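Side-chain contacts in putative uncharacterized protein (Staphylococcus aureus subsp. aureus Mu50, PDB 3FYM), which is of unknown function but probably binds DNA through a helix-turn-helix domain tethered to the membrane: residues Ala7-Gly10 against Arg11-Arg14; Asn39-Asp42 against Gln43-Asn46. All coordinates share one frame; numbering follows the deposited sequence.

Contact 1: residues Ala7-Gly10 against Arg11-Arg14; sequences ALKG and RRER
The guanidinium group of Arg14 folds back over Gly10, one turn earlier in the same helix. One face of the group lies against the glycine backbone, with Arg14 NH2 3.3 Å from Gly10 C, and Gly10 O sits 3.2 Å above the guanidinium plane, toward its rim. A bend at chi3 (-61°) turns the chain back toward the helix start, and glycine presents no side chain where the group settles. At the guanidinium edge, in plane, a water accepts from Arg14 NH1 (2.7 Å) and donates to Ala7 O, which already takes the amide of Arg11. On another side of the helix Lys9 runs out fully extended, slanting across both Glu13 and Arg12. Its CG is 3.7 Å from Glu13 OE1, while Lys9 NZ stays 5.3 Å from Glu13 OE2. These are contacts three and four residues apart on an alpha helix, whose i to i+4 main-chain bonds include Arg12 N to Leu8 O at 2.9 Å. Leu8 and Arg12 face the rest of the domain: Arg12 forms a salt bridge with Glu37 of helix 30-37 and touches Leu22 of helix 19-26, and Leu8 packs on Ile36 and on Tyr57 of helix 50-60. Arg11 NE hydrogen-bonds to the carbonyl of Val61, just past that helix.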
# COMPACT_ATOMS: atom_id res chain seq x y z
N ALA A 7 3.95 2.52 7.89
CA ALA A 7 5.06 1.56 7.74
C ALA A 7 5.63 1.65 6.34
O ALA A 7 6.84 1.67 6.12
CB ALA A 7 4.61 0.15 8.06
N LEU A 8 4.75 1.65 5.32
CA LEU A 8 5.18 1.72 3.93
C LEU A 8 5.90 3.03 3.62
O LEU A 8 6.98 3.04 3.06
CB LEU A 8 3.96 1.52 2.99
CG LEU A 8 3.37 0.11 3.00
CD1 LEU A 8 2.03 0.15 2.30
CD2 LEU A 8 4.31 -0.89 2.34
N LYS A 9 5.27 4.13 4.00
CA LYS A 9 5.85 5.47 3.75
C LYS A 9 7.19 5.60 4.43
O LYS A 9 8.12 6.17 3.87
CB LYS A 9 4.88 6.55 4.18
CG LYS A 9 5.34 7.98 3.87
CD LYS A 9 4.33 9.01 4.27
CE LYS A 9 4.72 10.41 3.85
NZ LYS A 9 3.62 11.35 4.18
N GLY A 10 7.30 5.15 5.67
CA GLY A 10 8.52 5.24 6.40
C GLY A 10 9.64 4.56 5.64
O GLY A 10 10.78 5.04 5.51
N ARG A 11 9.39 3.33 5.15
CA ARG A 11 10.35 2.61 4.38
C ARG A 11 10.72 3.33 3.09
O ARG A 11 11.91 3.42 2.75
CB ARG A 11 9.84 1.21 4.07
CG ARG A 11 10.74 0.37 3.19
CD ARG A 11 12.10 0.10 3.79
NE ARG A 11 12.85 -0.76 2.83
CZ ARG A 11 14.09 -1.19 2.98
NH1 ARG A 11 14.76 -0.84 4.08
NH2 ARG A 11 14.66 -1.94 2.04
N ARG A 12 9.73 3.84 2.38
CA ARG A 12 9.98 4.61 1.17
C ARG A 12 10.93 5.78 1.48
O ARG A 12 11.88 6.02 0.74
CB ARG A 12 8.67 5.13 0.58
CG ARG A 12 8.92 5.95 -0.70
CD ARG A 12 7.62 6.51 -1.25
NE ARG A 12 6.82 7.41 -0.51
CZ ARG A 12 7.06 8.70 -0.26
NH1 ARG A 12 6.13 9.41 0.38
NH2 ARG A 12 8.19 9.25 -0.65
N GLU A 13 10.67 6.46 2.59
CA GLU A 13 11.46 7.65 2.93
C GLU A 13 12.86 7.20 3.33
O GLU A 13 13.81 7.89 2.92
CB GLU A 13 10.76 8.45 3.97
CG GLU A 13 9.48 9.14 3.53
CD GLU A 13 8.87 9.98 4.63
OE1 GLU A 13 8.36 9.38 5.59
OE2 GLU A 13 8.88 11.20 4.47
N ARG A 14 13.01 6.13 4.08
CA ARG A 14 14.36 5.61 4.42
C ARG A 14 15.16 5.20 3.21
O ARG A 14 16.39 5.37 3.24
CB ARG A 14 14.24 4.39 5.32
CG ARG A 14 13.77 4.86 6.69
CD ARG A 14 13.86 3.71 7.66
NE ARG A 14 13.08 2.51 7.41
CZ ARG A 14 11.79 2.37 7.75
NH1 ARG A 14 11.29 1.21 7.44
NH2 ARG A 14 11.09 3.31 8.34
O HOH W 1 8.65 0.90 7.93

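Contact 2: residues Asn39-Asp42 against Gln43-Asn46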
# COMPACT_ATOMS: atom_id res chain seq x y z
N ASN A 39 -3.73 5.56 4.76
CA ASN A 39 -4.82 4.64 5.15
C ASN A 39 -6.18 5.11 4.64
O ASN A 39 -7.22 4.79 5.22
CB ASN A 39 -4.84 4.33 6.65
CG ASN A 39 -3.88 3.21 7.07
OD1 ASN A 39 -2.71 3.24 6.71
ND2 ASN A 39 -4.35 2.28 7.87
N GLU A 40 -6.20 5.82 3.52
CA GLU A 40 -7.41 6.34 2.91
C GLU A 40 -8.00 5.35 1.94
O GLU A 40 -8.22 5.62 0.74
CB GLU A 40 -7.12 7.68 2.23
CG GLU A 40 -6.76 8.79 3.21
CD GLU A 40 -6.14 10.02 2.59
OE1 GLU A 40 -5.66 9.98 1.44
OE2 GLU A 40 -6.09 11.06 3.31
N PHE A 41 -8.27 4.13 2.41
CA PHE A 41 -8.69 3.06 1.49
C PHE A 41 -10.04 3.32 0.86
O PHE A 41 -10.29 2.87 -0.27
CB PHE A 41 -8.70 1.71 2.23
CG PHE A 41 -7.37 1.36 2.84
CD1 PHE A 41 -7.22 1.35 4.20
CD2 PHE A 41 -6.30 1.08 2.05
CE1 PHE A 41 -6.01 1.08 4.80
CE2 PHE A 41 -5.08 0.79 2.62
CZ PHE A 41 -4.94 0.80 3.99
N ASP A 42 -10.91 4.06 1.56
CA ASP A 42 -12.21 4.38 0.96
C ASP A 42 -12.10 5.41 -0.17
O ASP A 42 -13.10 5.65 -0.85
CB ASP A 42 -13.19 4.89 2.01
CG ASP A 42 -12.73 6.01 2.83
OD1 ASP A 42 -11.66 6.58 2.64
OD2 ASP A 42 -13.41 6.35 3.82
N GLN A 43 -10.93 5.97 -0.38
CA GLN A 43 -10.71 6.89 -1.50
C GLN A 43 -10.13 6.15 -2.72
O GLN A 43 -9.91 6.78 -3.76
CB GLN A 43 -9.84 8.05 -1.05
CG GLN A 43 -10.46 8.79 0.12
CD GLN A 43 -9.76 10.08 0.46
OE1 GLN A 43 -9.67 10.42 1.65
NE2 GLN A 43 -9.38 10.87 -0.51
N LEU A 44 -9.91 4.85 -2.63
CA LEU A 44 -9.54 4.08 -3.80
C LEU A 44 -10.79 3.82 -4.64
O LEU A 44 -11.82 3.42 -4.09
CB LEU A 44 -8.92 2.77 -3.39
CG LEU A 44 -7.64 2.88 -2.53
CD1 LEU A 44 -7.23 1.50 -2.08
CD2 LEU A 44 -6.53 3.64 -3.24
N PRO A 45 -10.74 3.97 -5.95
CA PRO A 45 -11.94 3.68 -6.76
C PRO A 45 -12.47 2.27 -6.55
O PRO A 45 -13.69 2.09 -6.52
CB PRO A 45 -11.45 3.92 -8.18
CG PRO A 45 -10.44 5.01 -8.02
CD PRO A 45 -9.68 4.61 -6.76
N ASN A 46 -11.57 1.30 -6.44
CA ASN A 46 -11.94 -0.07 -6.13
C ASN A 46 -11.21 -0.48 -4.87
O ASN A 46 -10.02 -0.83 -4.90
CB ASN A 46 -11.66 -1.03 -7.27
CG ASN A 46 -12.27 -2.38 -7.01
OD1 ASN A 46 -12.59 -2.71 -5.86
ND2 ASN A 46 -12.48 -3.17 -8.07
O HOH W 2 -7.61 12.91 1.89
O HOH W 3 -8.75 12.30 3.78
O HOH W 4 -10.33 8.49 3.78
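Gln43 reaches back along the turn to Glu40, and its side chain can be followed outward atom by atom. Gln43 CB sits 3.4 Å from Glu40 O, the carbonyl that also accepts the Gln43 amide in an i to i+3 bond, as in a 3-10 turn. Gln43 CG stands beside its own backbone N (chi1 -58°), and the extended chain beyond carries the amide back toward Glu40. On the way Gln43 CG runs alongside the Asp42 carboxylate, 3.6 Å from Asp42 OD1. Gln43 CD then passes 4.0 Å from Glu40 CB. At the tip, Gln43 OE1 lies 3.7 Å from Glu40 CD, with the amide and carboxylate planes only 22° apart. Water joins these acceptors: two molecules each donate to both Gln43 OE1 and Glu40 OE2, and a third donates to Gln43 OE1 (2.9 Å) and Asp42 OD1. Glu40 OE1 is hydrogen-bonded to ND1 of His35, a zinc ligand, and so probably helps to orient that imidazole. Leu44 CD1 meets the edge of the Phe41 ring, 4.3 Å from Phe41 CD2. This apolar pair touches Ser50 of helix 50-60; Phe41 also packs on Ile54 of that helix and on Val4 of helix 4-14, and Leu44 on Met32 of helix 30-37.

In the fold
Contact 1 comes first along the chain, wholly within helix 4-14; contact 2 follows in the loop that leads from helix 30-37 to helix 50-60. Their centres are about 19 Å apart on opposite sides of the chain's centre, and their nearest atoms stay about 7 Å from each other. Helices 30-37 and 50-60 connect them, since each contact sends side chains onto both. Helix 4-14 itself also reaches contact 2 at its start, through Val4 and Gly5, so the two sites belong to one all-helical domain. This is the helix-turn-helix domain, the probable DNA-binding part of the protein, and contact 2 borders its zinc site of Glu31 and His35.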